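Local structure of putative acyl-CoA thioester hydrolase YbhC (Escherichia coli K-12, 3GRH) at residues F54-T58 and P59-A63; V297-S300 and R301-E305. The protein is an outer-membrane lipoprotein of the pectinesterase family, a putative thioesterase that neither binds pectin nor has pectinesterase activity. All blocks are in the same frame, centred on the assembly; numbering follows the deposited sequence.

Contact 1: residues F54-T58 and P59-A63; sequences FASLT and PGAAA
A55 and A63 bring their CA atoms to within 4.1 Å of each other where a surface loop doubles back on itself. The chain leaves helix 50-53 at F54, runs out to T58 and P59, and returns through G60 to A63; between these two segments no direct backbone hydrogen bond is formed. At the open end, the carbonyl O of F54 lies 3.6 Å from CA of A63, and F54 is tied further by backbone bonds to W64 and by R267, whose NH1 binds that same carbonyl. The bend suits its residues: the proline ring restricts P59, and G60 takes a positive phi of 72° that a residue with a side chain would adopt less easily.

S56 carries the inside of the loop. With chi1 at 69°, its OG sits between the backbone N and the carbonyl carbon, turned across to the returning segment, 2.8 Å from the O of A61. The same OG is 3.1 Å from the O of T58; it has a single proton and two carbonyl oxygens within reach, so which one it serves is not settled. The methyl of A61 lies on the inner side of the bend, its CB 3.0 Å from S56 OG and 3.6 Å from the carbonyl O of T58. A water bridges the two arms, accepting from the N of S56 at 2.9 Å and donating to the O of A61 at 3.3 Å.

Closure at this surface thus relies on one water bridge and small-group contacts between the arms, with the backbone bonds of F54 to W64 holding the base.

Contact 2: residues V297-S300 and R301-E305; sequences VVNS and RTQQE
N299 and Q303 face each other across a loop that joins two strands of the right-handed parallel beta-helix of the pectinesterase family, with an ST turn at its far side. Just before the bend, S300 is fastened through OG to D216.

R301 comes next. Its backbone N donates to a water at 2.9 Å, and this water in turn donates to the O of V298, bridging the start of the turn. With CG anti to the backbone N (chi1 -176°), the side chain extends and then bends at chi3, bringing NH2 to its salt bridge with D278, while NH1 binds the carbonyls of D219 and G221. Arginine suits this place because it can meet several acceptors at once. Its side chain is about 8 Å from those of D280, the predicted nucleophile, and R340, which by similarity binds substrate.

T302 turns its carbonyl back, its O taking a CA-H...O contact from N299 CA at 3.2 Å. At Q303, CG rests 3.4 Å from the O of N299, and the side-chain amide planes of N299 and Q303 lie 29° apart. As modelled, N299 ND2 and Q303 NE2 are two donors facing each other, so the assignment of one amide is doubtful. Replacing N299 by an alanine would remove the amide beside Q303, whose side chain would probably be freer to turn. Q304 completes the ST turn: its backbone N donates to T302 OG1 at 3.2 Å, with an N-H...O angle of 162°.

In the fold
From the N terminus, the chain first meets contact 1, which closes a loop in the long connection between helix 50-53 and strand 77-79, leading into the parallel beta-helix; its base is also held to the start of the much later strand 267-271. Contact 2 opens long after contact 1 has closed, so the two follow in series, neither nested nor crossed. It closes the loop from strand 294-297 to strand 307-311, and backbone bonds of V297 with N329 and V298 with G277 link it to neighbouring coils. The centres of contacts 1 and 2 are 41 Å apart, on opposite sides of the chain's centre: contact 1 lies at the surface far from the predicted active site, contact 2 near it.

Contact 1: residues F54-T58 and P59-A63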
ATOM      1  N   PHE A  54      12.406  -1.839   8.604  1.00  9.58           N
ATOM      2  CA  PHE A  54      13.293  -1.519   7.495  1.00 10.10           C
ATOM      3  C   PHE A  54      14.665  -2.161   7.618  1.00 11.18           C
ATOM      4  O   PHE A  54      15.569  -1.845   6.875  1.00  9.38           O
ATOM      5  CB  PHE A  54      13.419  -0.017   7.313  1.00 11.24           C
ATOM      6  CG  PHE A  54      12.195   0.660   6.776  1.00 10.52           C
ATOM      7  CD1 PHE A  54      11.222  -0.015   6.118  1.00 10.53           C
ATOM      8  CD2 PHE A  54      12.122   2.023   6.843  1.00 13.18           C
ATOM      9  CE1 PHE A  54      10.094   0.672   5.578  1.00 11.49           C
ATOM     10  CE2 PHE A  54      11.056   2.672   6.340  1.00 11.87           C
ATOM     11  CZ  PHE A  54      10.051   1.959   5.693  1.00 11.60           C
ATOM     12  N   ALA A  55      14.805  -3.117   8.521  1.00 10.16           N
ATOM     13  CA  ALA A  55      16.072  -3.771   8.755  1.00 13.79           C
ATOM     14  C   ALA A  55      16.625  -4.418   7.507  1.00 17.34           C
ATOM     15  O   ALA A  55      15.852  -4.869   6.645  1.00 17.53           O
ATOM     16  CB  ALA A  55      15.879  -4.793   9.814  1.00 14.84           C
ATOM     17  N   SER A  56      17.953  -4.411   7.362  1.00 18.95           N
ATOM     18  CA  SER A  56      18.609  -5.126   6.220  1.00 22.67           C
ATOM     19  C   SER A  56      18.614  -6.643   6.450  1.00 24.81           C
ATOM     20  O   SER A  56      18.266  -7.113   7.537  1.00 23.33           O
ATOM     21  CB  SER A  56      20.045  -4.645   6.026  1.00 24.26           C
ATOM     22  OG  SER A  56      20.855  -5.065   7.084  1.00 29.88           O
ATOM     23  N   LEU A  57      19.002  -7.443   5.457  1.00 28.33           N
ATOM     24  CA  LEU A  57      19.210  -8.888   5.795  1.00 29.75           C
ATOM     25  C   LEU A  57      20.664  -9.304   5.925  1.00 31.50           C
ATOM     26  O   LEU A  57      20.976 -10.197   6.711  1.00 32.85           O
ATOM     27  CB  LEU A  57      18.444  -9.869   4.896  1.00 30.88           C
ATOM     28  CG  LEU A  57      18.339 -11.312   5.451  1.00 30.08           C
ATOM     29  CD1 LEU A  57      18.484 -11.409   6.976  1.00 31.50           C
ATOM     30  CD2 LEU A  57      17.002 -11.968   5.030  1.00 30.99           C
ATOM     31  N   THR A  58      21.547  -8.656   5.170  1.00 32.62           N
ATOM     32  CA  THR A  58      22.974  -8.839   5.359  1.00 32.88           C
ATOM     33  C   THR A  58      23.334  -8.463   6.807  1.00 33.79           C
ATOM     34  O   THR A  58      22.657  -7.624   7.413  1.00 34.20           O
ATOM     35  CB  THR A  58      23.781  -7.951   4.398  1.00 33.17           C
ATOM     36  OG1 THR A  58      23.069  -7.789   3.166  1.00 34.40           O
ATOM     37  CG2 THR A  58      25.158  -8.575   4.122  1.00 33.12           C
ATOM     38  N   PRO A  59      24.359  -9.117   7.387  1.00 33.99           N
ATOM     39  CA  PRO A  59      25.066  -8.538   8.535  1.00 33.70           C
ATOM     40  C   PRO A  59      26.054  -7.470   8.062  1.00 33.86           C
ATOM     41  O   PRO A  59      26.380  -7.430   6.872  1.00 34.60           O
ATOM     42  CB  PRO A  59      25.826  -9.733   9.137  1.00 34.25           C
ATOM     43  CG  PRO A  59      25.453 -10.947   8.308  1.00 34.62           C
ATOM     44  CD  PRO A  59      24.884 -10.450   7.032  1.00 34.12           C
ATOM     45  N   GLY A  60      26.537  -6.631   8.982  1.00 33.23           N
ATOM     46  CA  GLY A  60      27.348  -5.441   8.630  1.00 32.06           C
ATOM     47  C   GLY A  60      26.543  -4.314   7.986  1.00 31.52           C
ATOM     48  O   GLY A  60      27.126  -3.297   7.542  1.00 32.27           O
ATOM     49  N   ALA A  61      25.214  -4.472   7.975  1.00 29.94           N
ATOM     50  CA  ALA A  61      24.296  -3.631   7.201  1.00 27.57           C
ATOM     51  C   ALA A  61      23.229  -2.912   8.059  1.00 26.02           C
ATOM     52  O   ALA A  61      22.441  -3.525   8.807  1.00 27.11           O
ATOM     53  CB  ALA A  61      23.624  -4.442   6.097  1.00 28.12           C
ATOM     54  N   ALA A  62      23.226  -1.596   7.923  1.00 22.38           N
ATOM     55  CA  ALA A  62      22.314  -0.740   8.624  1.00 19.80           C
ATOM     56  C   ALA A  62      20.935  -0.874   7.984  1.00 17.08           C
ATOM     57  O   ALA A  62      20.803  -1.232   6.790  1.00 16.61           O
ATOM     58  CB  ALA A  62      22.805   0.692   8.547  1.00 20.33           C
ATOM     59  N   ALA A  63      19.914  -0.598   8.793  1.00 14.35           N
ATOM     60  CA  ALA A  63      18.540  -0.518   8.301  1.00 13.14           C
ATOM     61  C   ALA A  63      18.428   0.600   7.300  1.00 12.58           C
ATOM     62  O   ALA A  63      19.182   1.565   7.325  1.00 11.09           O
ATOM     63  CB  ALA A  63      17.606  -0.232   9.469  1.00 13.39           C
TER
HETATM   64  O   HOH W   1      19.308  -3.688   9.826  1.00 34.37           O

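Contact 2: residues V297-S300 and R301-E305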
ATOM      1  N   VAL A 297     -12.260   5.228   4.840  1.00 10.70           N
ATOM      2  CA  VAL A 297     -13.195   4.234   4.340  1.00 11.51           C
ATOM      3  C   VAL A 297     -14.412   4.903   3.774  1.00 11.76           C
ATOM      4  O   VAL A 297     -15.033   5.710   4.498  1.00 12.23           O
ATOM      5  CB  VAL A 297     -13.622   3.268   5.461  1.00 10.55           C
ATOM      6  CG1 VAL A 297     -14.786   2.350   4.937  1.00 14.02           C
ATOM      7  CG2 VAL A 297     -12.480   2.448   5.881  1.00 17.85           C
ATOM      8  N   VAL A 298     -14.780   4.563   2.535  1.00 11.69           N
ATOM      9  CA  VAL A 298     -15.970   5.127   1.868  1.00 13.44           C
ATOM     10  C   VAL A 298     -17.042   4.069   1.823  1.00 15.48           C
ATOM     11  O   VAL A 298     -16.730   2.878   1.793  1.00 17.04           O
ATOM     12  CB  VAL A 298     -15.672   5.705   0.490  1.00 14.23           C
ATOM     13  CG1 VAL A 298     -14.682   6.861   0.618  1.00 14.05           C
ATOM     14  CG2 VAL A 298     -15.080   4.644  -0.453  1.00 16.39           C
ATOM     15  N   ASN A 299     -18.307   4.478   1.835  1.00 15.25           N
ATOM     16  CA  ASN A 299     -19.385   3.493   1.787  1.00 15.29           C
ATOM     17  C   ASN A 299     -20.335   3.712   0.597  1.00 15.85           C
ATOM     18  O   ASN A 299     -21.480   3.250   0.624  1.00 15.87           O
ATOM     19  CB  ASN A 299     -20.170   3.449   3.101  1.00 18.11           C
ATOM     20  CG  ASN A 299     -20.976   4.671   3.326  1.00 19.25           C
ATOM     21  OD1 ASN A 299     -20.741   5.722   2.710  1.00 24.67           O
ATOM     22  ND2 ASN A 299     -21.914   4.588   4.274  1.00 24.61           N
ATOM     23  N   SER A 300     -19.807   4.293  -0.482  1.00 14.73           N
ATOM     24  CA  SER A 300     -20.594   4.567  -1.684  1.00 15.81           C
ATOM     25  C   SER A 300     -20.792   3.320  -2.565  1.00 16.50           C
ATOM     26  O   SER A 300     -21.796   3.216  -3.344  1.00 18.80           O
ATOM     27  CB  SER A 300     -19.957   5.688  -2.491  1.00 16.74           C
ATOM     28  OG  SER A 300     -18.562   5.569  -2.495  1.00 19.34           O
ATOM     29  N   ARG A 301     -19.872   2.371  -2.483  1.00 16.53           N
ATOM     30  CA  ARG A 301     -19.986   1.169  -3.299  1.00 16.50           C
ATOM     31  C   ARG A 301     -20.574   0.026  -2.470  1.00 18.55           C
ATOM     32  O   ARG A 301     -21.420  -0.744  -2.940  1.00 16.97           O
ATOM     33  CB  ARG A 301     -18.625   0.746  -3.881  1.00 16.53           C
ATOM     34  CG  ARG A 301     -18.695  -0.417  -4.806  1.00 17.05           C
ATOM     35  CD  ARG A 301     -17.326  -0.889  -5.120  1.00 16.03           C
ATOM     36  NE  ARG A 301     -16.621  -1.473  -3.966  1.00 14.01           N
ATOM     37  CZ  ARG A 301     -16.491  -2.773  -3.742  1.00 16.67           C
ATOM     38  NH1 ARG A 301     -17.084  -3.654  -4.557  1.00 12.98           N
ATOM     39  NH2 ARG A 301     -15.791  -3.214  -2.709  1.00 13.56           N
ATOM     40  N   THR A 302     -20.117  -0.081  -1.229  1.00 17.03           N
ATOM     41  CA  THR A 302     -20.593  -1.120  -0.308  1.00 17.85           C
ATOM     42  C   THR A 302     -20.829  -0.530   1.051  1.00 17.52           C
ATOM     43  O   THR A 302     -20.070   0.335   1.526  1.00 17.41           O
ATOM     44  CB  THR A 302     -19.679  -2.376  -0.248  1.00 19.41           C
ATOM     45  OG1 THR A 302     -20.193  -3.313   0.723  1.00 19.72           O
ATOM     46  CG2 THR A 302     -18.284  -2.056   0.104  1.00 20.01           C
ATOM     47  N   GLN A 303     -21.944  -0.942   1.647  1.00 16.36           N
ATOM     48  CA  GLN A 303     -22.250  -0.525   2.982  1.00 17.40           C
ATOM     49  C   GLN A 303     -22.128  -1.675   3.970  1.00 18.63           C
ATOM     50  O   GLN A 303     -22.399  -1.514   5.178  1.00 20.77           O
ATOM     51  CB  GLN A 303     -23.668   0.054   3.009  1.00 18.02           C
ATOM     52  CG  GLN A 303     -23.757   1.350   2.290  1.00 22.05           C
ATOM     53  CD  GLN A 303     -24.682   2.324   2.990  1.00 31.35           C
ATOM     54  OE1 GLN A 303     -25.727   1.942   3.519  1.00 35.63           O
ATOM     55  NE2 GLN A 303     -24.288   3.600   3.007  1.00 36.78           N
ATOM     56  N   GLN A 304     -21.770  -2.854   3.483  1.00 17.12           N
ATOM     57  CA  GLN A 304     -21.818  -4.049   4.336  1.00 17.82           C
ATOM     58  C   GLN A 304     -20.500  -4.411   5.020  1.00 14.70           C
ATOM     59  O   GLN A 304     -20.488  -5.193   5.980  1.00 14.19           O
ATOM     60  CB  GLN A 304     -22.268  -5.293   3.552  1.00 19.28           C
ATOM     61  CG  GLN A 304     -21.695  -5.497   2.150  1.00 24.43           C
ATOM     62  CD  GLN A 304     -22.467  -6.562   1.356  1.00 25.88           C
ATOM     63  OE1 GLN A 304     -22.766  -6.381   0.159  1.00 36.20           O
ATOM     64  NE2 GLN A 304     -22.825  -7.670   2.031  1.00 36.12           N
ATOM     65  N   GLU A 305     -19.402  -3.913   4.491  1.00 14.83           N
ATOM     66  CA  GLU A 305     -18.099  -4.321   4.982  1.00 15.31           C
ATOM     67  C   GLU A 305     -17.039  -3.357   4.524  1.00 13.75           C
ATOM     68  O   GLU A 305     -17.204  -2.663   3.513  1.00 14.52           O
ATOM     69  CB  GLU A 305     -17.755  -5.709   4.462  1.00 15.93           C
ATOM     70  CG  GLU A 305     -17.672  -5.754   2.902  1.00 19.37           C
ATOM     71  CD  GLU A 305     -17.489  -7.179   2.350  1.00 20.07           C
ATOM     72  OE1 GLU A 305     -17.010  -8.071   3.089  1.00 23.65           O
ATOM     73  OE2 GLU A 305     -17.843  -7.395   1.149  1.00 27.27           O
TER
HETATM   74  O   HOH W   2     -17.718   1.740  -0.667  1.00 19.60           O